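4-alpha-glucanotransferase (Corynebacterium glutamicum, PDB 5B68) is an amylomaltase, also called disproportionating enzyme, a member of the 4-alpha-glucanotransferase family that carries a TIM-barrel-type domain. Local coordinates at residues 4-8 / 29-35; 35-39 / 470-475. All blocks are in the same frame, centred on the assembly; numbering follows the deposited sequence.

Contact 1. Residues 4-8 / 29-35; sequences RRFLN and EVSDDTL
One arginine can tie several backbone elements together: the guanidinium of R4, at the N-terminal end of segment 4-8, meets a strand end, the V30 carbonyl and the first turn of helix 32-41. Its chi1 t, chi2 p, chi3 t chain spans the gap, NE held by N8 OD1 at 2.8 Å. E29 ends its strand; its OE1, 4.1 Å from R4 NH1, lies over one guanidinium face, a charge attraction without a directed N-H. V30, extended, offers its O to R4 NH1 at 2.9 Å and R4 NH2 at 2.8 Å. S31 N-caps helix 32-41: its OG, chi1 p, accepts from T34 N at 3.0 Å. Here the first turns of helices 5-13 and 32-41 pack together, the L7 CB directed toward the second segment and L7 CD1 3.9 Å from D32 CA. D32, chi1 m, CA 7.4 Å from R4 CA, closes a salt bridge, OD1 to R4 NH2 at 2.8 Å. L35, chi1 m and chi2 t, places CD1 over the other guanidinium face, 3.5 Å from R4 CZ and 4.0 Å from L7 CD1; L7 CA and L35 CA are 7.6 Å apart.

Contact 2. Residues 35-39 / 470-475; sequences LVKIL and VMPRMQ
Residues 35-39 are a regular alpha-helical turn, L39 N bonding to L35 O at 2.9 Å, and they cross strand 470-472 almost at right angles: the N-to-C directions differ by 98° and the axes approach to 8.2 Å. This is helix-on-sheet packing, in which a helix near the N-terminus rests on the end of strand 467-472, an inner strand of a four-stranded antiparallel sheet within the 4-alpha-glucanotransferase family region. V470 and M471 have beta-strand backbone angles; from P472 the chain reverses through a type II beta turn closed by Q475 N to P472 O at 3.1 Å, with M474 at positive phi (78°). K37 and P472 have the nearest CA atoms, 6.3 Å apart. V470 and P472 direct their CA-to-CB bonds toward the helix while M471 turns away, the alternation expected of a strand. I38, m at both chi1 and chi2, sends CD1 onto this face, 4.1 Å from V470 CG2 and 4.0 Å from P472 CD, and I483 on the adjacent strand 481-484 touches both I38 and V470. The K37 CB points toward the strand segment, and its chain, chi1 m and then t throughout, runs alongside P472, its ammonium salt-bridged to D33 one helical turn back. At the base of that side chain, K37 CB lies 3.8 Å from P472 CG.

How the contacts relate
A single short helix can serve two neighbours in succession, and helix 32-41 is a clear case. Its first turn belongs to contact 1 and the next to contact 2, with L35 common to both and the centres 12 Å apart, on the same side of the chain's centre. The sequence separations differ sharply: contact 1 joins elements 21 residues apart, whereas contact 2 spans 431. L7 of contact 1 also packs on V36 and L39 in the helical segment of contact 2, its CD2 lying 4.0 Å from L39 CD1 and 4.1 Å from V36 CG2. Helix 5-13 is thus packed against helix 32-41, which in turn rests on the antiparallel sheet containing strand 467-472, so the N-terminal helices are joined to the 4-alpha-glucanotransferase family region.

Contact 1. Residues 4-8 / 29-35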
ATOM      1  N   ARG A   4       1.360 -14.909 -35.177  1.00 43.00           N
ATOM      2  CA  ARG A   4       1.789 -14.011 -34.113  1.00 37.58           C
ATOM      3  C   ARG A   4       1.289 -12.595 -34.406  1.00 38.10           C
ATOM      4  O   ARG A   4       0.897 -11.903 -33.483  1.00 36.36           O
ATOM      5  CB  ARG A   4       3.303 -14.057 -33.930  1.00 41.34           C
ATOM      6  CG  ARG A   4       3.852 -13.234 -32.740  1.00 40.40           C
ATOM      7  CD  ARG A   4       3.186 -13.459 -31.369  1.00 35.44           C
ATOM      8  NE  ARG A   4       3.875 -12.609 -30.378  1.00 34.77           N
ATOM      9  CZ  ARG A   4       4.531 -13.012 -29.286  1.00 32.13           C
ATOM     10  NH1 ARG A   4       5.117 -12.086 -28.526  1.00 33.98           N
ATOM     11  NH2 ARG A   4       4.591 -14.294 -28.886  1.00 33.55           N
ATOM     12  N   ARG A   5       1.152 -12.208 -35.659  1.00 36.47           N
ATOM     13  CA  ARG A   5       0.684 -10.857 -35.917  1.00 37.43           C
ATOM     14  C   ARG A   5      -0.711 -10.585 -35.341  1.00 33.26           C
ATOM     15  O   ARG A   5      -0.959  -9.526 -34.832  1.00 33.72           O
ATOM     16  CB  ARG A   5       0.778 -10.496 -37.406  1.00 44.02           C
ATOM     17  CG  ARG A   5      -0.291 -11.073 -38.296  1.00 45.89           C
ATOM     18  CD  ARG A   5      -1.265  -9.984 -38.700  1.00 59.57           C
ATOM     19  NE  ARG A   5      -1.505  -9.908 -40.137  1.00 69.93           N
ATOM     20  CZ  ARG A   5      -2.100  -8.880 -40.742  1.00 68.21           C
ATOM     21  NH1 ARG A   5      -2.278  -8.887 -42.050  1.00 65.62           N
ATOM     22  NH2 ARG A   5      -2.508  -7.841 -40.044  1.00 62.50           N
ATOM     23  N   PHE A   6      -1.603 -11.549 -35.422  1.00 31.67           N
ATOM     24  CA  PHE A   6      -2.960 -11.409 -34.908  1.00 30.25           C
ATOM     25  C   PHE A   6      -2.914 -11.481 -33.377  1.00 30.81           C
ATOM     26  O   PHE A   6      -3.631 -10.763 -32.712  1.00 31.06           O
ATOM     27  CB  PHE A   6      -3.892 -12.501 -35.506  1.00 34.82           C
ATOM     28  CG  PHE A   6      -4.051 -12.397 -37.013  1.00 35.16           C
ATOM     29  CD1 PHE A   6      -4.679 -11.291 -37.585  1.00 39.56           C
ATOM     30  CD2 PHE A   6      -3.525 -13.381 -37.864  1.00 43.86           C
ATOM     31  CE1 PHE A   6      -4.808 -11.158 -38.977  1.00 46.43           C
ATOM     32  CE2 PHE A   6      -3.649 -13.252 -39.251  1.00 42.16           C
ATOM     33  CZ  PHE A   6      -4.307 -12.161 -39.807  1.00 43.99           C
ATOM     34  N   LEU A   7      -2.091 -12.352 -32.798  1.00 27.36           N
ATOM     35  CA  LEU A   7      -1.956 -12.391 -31.365  1.00 28.20           C
ATOM     36  C   LEU A   7      -1.404 -11.076 -30.787  1.00 27.46           C
ATOM     37  O   LEU A   7      -1.895 -10.582 -29.772  1.00 30.11           O
ATOM     38  CB  LEU A   7      -1.043 -13.533 -30.898  1.00 31.71           C
ATOM     39  CG  LEU A   7      -1.532 -14.657 -30.026  1.00 40.95           C
ATOM     40  CD1 LEU A   7      -0.309 -15.351 -29.403  1.00 38.89           C
ATOM     41  CD2 LEU A   7      -2.498 -14.185 -28.957  1.00 38.14           C
ATOM     42  N   ASN A   8      -0.399 -10.514 -31.419  1.00 27.79           N
ATOM     43  CA  ASN A   8       0.106  -9.167 -31.052  1.00 27.63           C
ATOM     44  C   ASN A   8      -0.968  -8.092 -31.165  1.00 29.85           C
ATOM     45  O   ASN A   8      -1.091  -7.218 -30.282  1.00 26.61           O
ATOM     46  CB  ASN A   8       1.293  -8.738 -31.938  1.00 30.50           C
ATOM     47  CG  ASN A   8       2.553  -9.499 -31.619  1.00 31.15           C
ATOM     48  OD1 ASN A   8       2.651 -10.142 -30.601  1.00 28.97           O
ATOM     49  ND2 ASN A   8       3.501  -9.481 -32.552  1.00 35.73           N
ATOM     50  N   GLU A  29      11.166 -11.653 -25.425  1.00 34.80           N
ATOM     51  CA  GLU A  29       9.965 -11.693 -26.238  1.00 34.97           C
ATOM     52  C   GLU A  29       9.083 -12.713 -25.567  1.00 34.84           C
ATOM     53  O   GLU A  29       9.499 -13.809 -25.275  1.00 33.97           O
ATOM     54  CB  GLU A  29      10.238 -12.088 -27.680  1.00 41.55           C
ATOM     55  CG  GLU A  29       8.991 -12.019 -28.565  1.00 40.06           C
ATOM     56  CD  GLU A  29       9.330 -12.052 -30.063  1.00 49.83           C
ATOM     57  OE1 GLU A  29       8.456 -11.661 -30.862  1.00 51.29           O
ATOM     58  OE2 GLU A  29      10.462 -12.454 -30.441  1.00 49.86           O
ATOM     59  N   VAL A  30       7.862 -12.295 -25.307  1.00 29.52           N
ATOM     60  CA  VAL A  30       6.942 -13.046 -24.509  1.00 27.71           C
ATOM     61  C   VAL A  30       6.438 -14.174 -25.370  1.00 25.07           C
ATOM     62  O   VAL A  30       6.200 -13.987 -26.570  1.00 28.20           O
ATOM     63  CB  VAL A  30       5.796 -12.121 -24.011  1.00 28.53           C
ATOM     64  CG1 VAL A  30       4.705 -12.924 -23.320  1.00 31.09           C
ATOM     65  CG2 VAL A  30       6.374 -11.049 -23.061  1.00 29.46           C
ATOM     66  N   SER A  31       6.242 -15.313 -24.769  1.00 24.56           N
ATOM     67  CA  SER A  31       5.774 -16.467 -25.540  1.00 27.59           C
ATOM     68  C   SER A  31       4.308 -16.330 -25.970  1.00 27.29           C
ATOM     69  O   SER A  31       3.508 -15.634 -25.321  1.00 23.96           O
ATOM     70  CB  SER A  31       5.932 -17.738 -24.753  1.00 26.08           C
ATOM     71  OG  SER A  31       5.043 -17.839 -23.677  1.00 32.29           O
ATOM     72  N   ASP A  32       3.941 -17.037 -27.049  1.00 28.62           N
ATOM     73  CA  ASP A  32       2.554 -17.142 -27.457  1.00 28.39           C
ATOM     74  C   ASP A  32       1.712 -17.648 -26.283  1.00 30.20           C
ATOM     75  O   ASP A  32       0.609 -17.151 -26.056  1.00 27.24           O
ATOM     76  CB  ASP A  32       2.389 -18.158 -28.614  1.00 31.17           C
ATOM     77  CG  ASP A  32       2.909 -17.668 -29.964  1.00 36.17           C
ATOM     78  OD1 ASP A  32       3.479 -16.546 -30.057  1.00 32.08           O
ATOM     79  OD2 ASP A  32       2.720 -18.445 -30.954  1.00 35.39           O
ATOM     80  N   ASP A  33       2.223 -18.673 -25.590  1.00 27.75           N
ATOM     81  CA  ASP A  33       1.498 -19.354 -24.518  1.00 29.52           C
ATOM     82  C   ASP A  33       1.135 -18.384 -23.406  1.00 25.93           C
ATOM     83  O   ASP A  33       0.035 -18.408 -22.854  1.00 27.98           O
ATOM     84  CB  ASP A  33       2.360 -20.509 -23.910  1.00 28.30           C
ATOM     85  CG  ASP A  33       1.612 -21.362 -22.967  1.00 29.69           C
ATOM     86  OD1 ASP A  33       0.630 -22.011 -23.373  1.00 33.31           O
ATOM     87  OD2 ASP A  33       1.949 -21.378 -21.769  1.00 32.41           O
ATOM     88  N   THR A  34       2.070 -17.525 -23.081  1.00 25.91           N
ATOM     89  CA  THR A  34       1.862 -16.516 -22.018  1.00 25.55           C
ATOM     90  C   THR A  34       0.792 -15.499 -22.485  1.00 24.08           C
ATOM     91  O   THR A  34      -0.073 -15.117 -21.714  1.00 21.75           O
ATOM     92  CB  THR A  34       3.186 -15.824 -21.658  1.00 25.44           C
ATOM     93  OG1 THR A  34       4.016 -16.765 -20.929  1.00 28.31           O
ATOM     94  CG2 THR A  34       2.902 -14.527 -20.836  1.00 25.12           C
ATOM     95  N   LEU A  35       0.885 -15.052 -23.731  1.00 27.08           N
ATOM     96  CA  LEU A  35      -0.090 -14.092 -24.219  1.00 27.86           C
ATOM     97  C   LEU A  35      -1.501 -14.666 -24.119  1.00 29.06           C
ATOM     98  O   LEU A  35      -2.411 -14.010 -23.635  1.00 26.05           O
ATOM     99  CB  LEU A  35       0.207 -13.689 -25.648  1.00 25.67           C
ATOM    100  CG  LEU A  35       1.480 -12.830 -25.832  1.00 26.61           C
ATOM    101  CD1 LEU A  35       1.716 -12.571 -27.321  1.00 25.75           C
ATOM    102  CD2 LEU A  35       1.521 -11.521 -25.011  1.00 23.88           C
TER

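Contact 2. Residues 35-39 / 470-475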
ATOM      1  N   LEU A  35       0.885 -15.052 -23.731  1.00 27.08           N
ATOM      2  CA  LEU A  35      -0.090 -14.092 -24.219  1.00 27.86           C
ATOM      3  C   LEU A  35      -1.501 -14.666 -24.119  1.00 29.06           C
ATOM      4  O   LEU A  35      -2.411 -14.010 -23.635  1.00 26.05           O
ATOM      5  CB  LEU A  35       0.207 -13.689 -25.648  1.00 25.67           C
ATOM      6  CG  LEU A  35       1.480 -12.830 -25.832  1.00 26.61           C
ATOM      7  CD1 LEU A  35       1.716 -12.571 -27.321  1.00 25.75           C
ATOM      8  CD2 LEU A  35       1.521 -11.521 -25.011  1.00 23.88           C
ATOM      9  N   VAL A  36      -1.663 -15.873 -24.622  1.00 27.60           N
ATOM     10  CA  VAL A  36      -2.952 -16.527 -24.579  1.00 27.54           C
ATOM     11  C   VAL A  36      -3.439 -16.682 -23.161  1.00 23.44           C
ATOM     12  O   VAL A  36      -4.643 -16.452 -22.898  1.00 26.03           O
ATOM     13  CB  VAL A  36      -2.893 -17.892 -25.355  1.00 27.11           C
ATOM     14  CG1 VAL A  36      -4.137 -18.700 -25.143  1.00 29.81           C
ATOM     15  CG2 VAL A  36      -2.658 -17.650 -26.846  1.00 26.66           C
ATOM     16  N   LYS A  37      -2.583 -17.116 -22.237  1.00 24.05           N
ATOM     17  CA  LYS A  37      -3.063 -17.381 -20.862  1.00 24.67           C
ATOM     18  C   LYS A  37      -3.418 -16.064 -20.126  1.00 22.66           C
ATOM     19  O   LYS A  37      -4.358 -16.017 -19.373  1.00 23.17           O
ATOM     20  CB  LYS A  37      -2.025 -18.138 -20.040  1.00 26.32           C
ATOM     21  CG  LYS A  37      -1.990 -19.586 -20.476  1.00 28.18           C
ATOM     22  CD  LYS A  37      -0.795 -20.320 -19.912  1.00 26.77           C
ATOM     23  CE  LYS A  37      -1.010 -21.824 -20.091  1.00 28.91           C
ATOM     24  NZ  LYS A  37       0.325 -22.504 -19.914  1.00 31.85           N
ATOM     25  N   ILE A  38      -2.675 -15.009 -20.390  1.00 22.65           N
ATOM     26  CA  ILE A  38      -2.989 -13.713 -19.770  1.00 20.47           C
ATOM     27  C   ILE A  38      -4.253 -13.145 -20.425  1.00 21.42           C
ATOM     28  O   ILE A  38      -5.113 -12.690 -19.717  1.00 19.61           O
ATOM     29  CB  ILE A  38      -1.820 -12.720 -19.873  1.00 21.62           C
ATOM     30  CG1 ILE A  38      -0.628 -13.290 -19.096  1.00 21.89           C
ATOM     31  CG2 ILE A  38      -2.219 -11.333 -19.294  1.00 20.86           C
ATOM     32  CD1 ILE A  38      -0.937 -13.623 -17.671  1.00 21.57           C
ATOM     33  N   LEU A  39      -4.403 -13.261 -21.736  1.00 21.57           N
ATOM     34  CA  LEU A  39      -5.678 -12.841 -22.375  1.00 21.92           C
ATOM     35  C   LEU A  39      -6.893 -13.578 -21.808  1.00 23.27           C
ATOM     36  O   LEU A  39      -7.908 -12.975 -21.511  1.00 24.29           O
ATOM     37  CB  LEU A  39      -5.588 -12.994 -23.871  1.00 23.44           C
ATOM     38  CG  LEU A  39      -4.678 -11.936 -24.494  1.00 19.62           C
ATOM     39  CD1 LEU A  39      -4.263 -12.303 -25.919  1.00 19.89           C
ATOM     40  CD2 LEU A  39      -5.372 -10.587 -24.571  1.00 19.87           C
ATOM     41  N   VAL A 470       2.783  -9.660 -14.288  1.00 21.16           N
ATOM     42  CA  VAL A 470       1.921 -10.770 -13.909  1.00 21.96           C
ATOM     43  C   VAL A 470       2.342 -12.037 -14.637  1.00 23.71           C
ATOM     44  O   VAL A 470       2.800 -11.976 -15.795  1.00 22.72           O
ATOM     45  CB  VAL A 470       0.413 -10.479 -14.245  1.00 22.28           C
ATOM     46  CG1 VAL A 470      -0.086  -9.325 -13.405  1.00 23.27           C
ATOM     47  CG2 VAL A 470       0.189 -10.149 -15.700  1.00 22.63           C
ATOM     48  N   MET A 471       2.045 -13.179 -14.022  1.00 23.64           N
ATOM     49  CA  MET A 471       2.307 -14.466 -14.621  1.00 26.05           C
ATOM     50  C   MET A 471       1.068 -15.307 -14.487  1.00 23.70           C
ATOM     51  O   MET A 471       0.267 -15.069 -13.605  1.00 24.15           O
ATOM     52  CB  MET A 471       3.489 -15.112 -13.892  1.00 25.76           C
ATOM     53  CG  MET A 471       3.152 -15.438 -12.441  1.00 28.14           C
ATOM     54  SD  MET A 471       4.588 -15.429 -11.368  1.00 28.68           S
ATOM     55  CE  MET A 471       4.851 -13.649 -11.363  1.00 30.79           C
ATOM     56  N   PRO A 472       0.834 -16.257 -15.421  1.00 22.95           N
ATOM     57  CA  PRO A 472      -0.301 -17.162 -15.211  1.00 24.20           C
ATOM     58  C   PRO A 472      -0.142 -17.821 -13.848  1.00 24.11           C
ATOM     59  O   PRO A 472       0.978 -18.134 -13.432  1.00 26.60           O
ATOM     60  CB  PRO A 472      -0.130 -18.182 -16.332  1.00 24.27           C
ATOM     61  CG  PRO A 472       0.615 -17.475 -17.377  1.00 24.37           C
ATOM     62  CD  PRO A 472       1.552 -16.542 -16.690  1.00 22.75           C
ATOM     63  N   ARG A 473      -1.235 -17.987 -13.143  1.00 25.41           N
ATOM     64  CA  ARG A 473      -1.136 -18.395 -11.776  1.00 26.95           C
ATOM     65  C   ARG A 473      -0.465 -19.764 -11.723  1.00 31.74           C
ATOM     66  O   ARG A 473      -0.747 -20.615 -12.528  1.00 30.24           O
ATOM     67  CB  ARG A 473      -2.515 -18.419 -11.130  1.00 27.80           C
ATOM     68  CG  ARG A 473      -2.473 -18.517  -9.626  1.00 30.50           C
ATOM     69  CD  ARG A 473      -3.756 -18.044  -8.992  1.00 29.71           C
ATOM     70  NE  ARG A 473      -3.797 -16.604  -8.845  1.00 26.65           N
ATOM     71  CZ  ARG A 473      -3.160 -15.935  -7.902  1.00 29.00           C
ATOM     72  NH1 ARG A 473      -2.425 -16.577  -7.019  1.00 25.52           N
ATOM     73  NH2 ARG A 473      -3.260 -14.627  -7.843  1.00 24.35           N
ATOM     74  N   MET A 474       0.435 -19.935 -10.770  1.00 32.53           N
ATOM     75  CA  MET A 474       1.159 -21.189 -10.537  1.00 35.58           C
ATOM     76  C   MET A 474       2.308 -21.446 -11.508  1.00 33.62           C
ATOM     77  O   MET A 474       2.893 -22.504 -11.502  1.00 38.58           O
ATOM     78  CB  MET A 474       0.226 -22.394 -10.493  1.00 40.93           C
ATOM     79  CG  MET A 474      -0.480 -22.612  -9.164  1.00 48.62           C
ATOM     80  SD  MET A 474       0.550 -23.101  -7.764  1.00 55.27           S
ATOM     81  CE  MET A 474       1.229 -24.669  -8.267  1.00 52.96           C
ATOM     82  N   GLN A 475       2.644 -20.454 -12.309  1.00 29.02           N
ATOM     83  CA  GLN A 475       3.775 -20.546 -13.205  1.00 29.25           C
ATOM     84  C   GLN A 475       4.922 -19.704 -12.694  1.00 31.20           C
ATOM     85  O   GLN A 475       4.744 -18.846 -11.860  1.00 31.74           O
ATOM     86  CB  GLN A 475       3.405 -20.101 -14.617  1.00 31.17           C
ATOM     87  CG  GLN A 475       2.472 -21.040 -15.342  1.00 30.42           C
ATOM     88  CD  GLN A 475       2.438 -20.786 -16.825  1.00 30.72           C
ATOM     89  OE1 GLN A 475       3.200 -19.990 -17.337  1.00 31.89           O
ATOM     90  NE2 GLN A 475       1.558 -21.468 -17.514  1.00 28.50           N
TER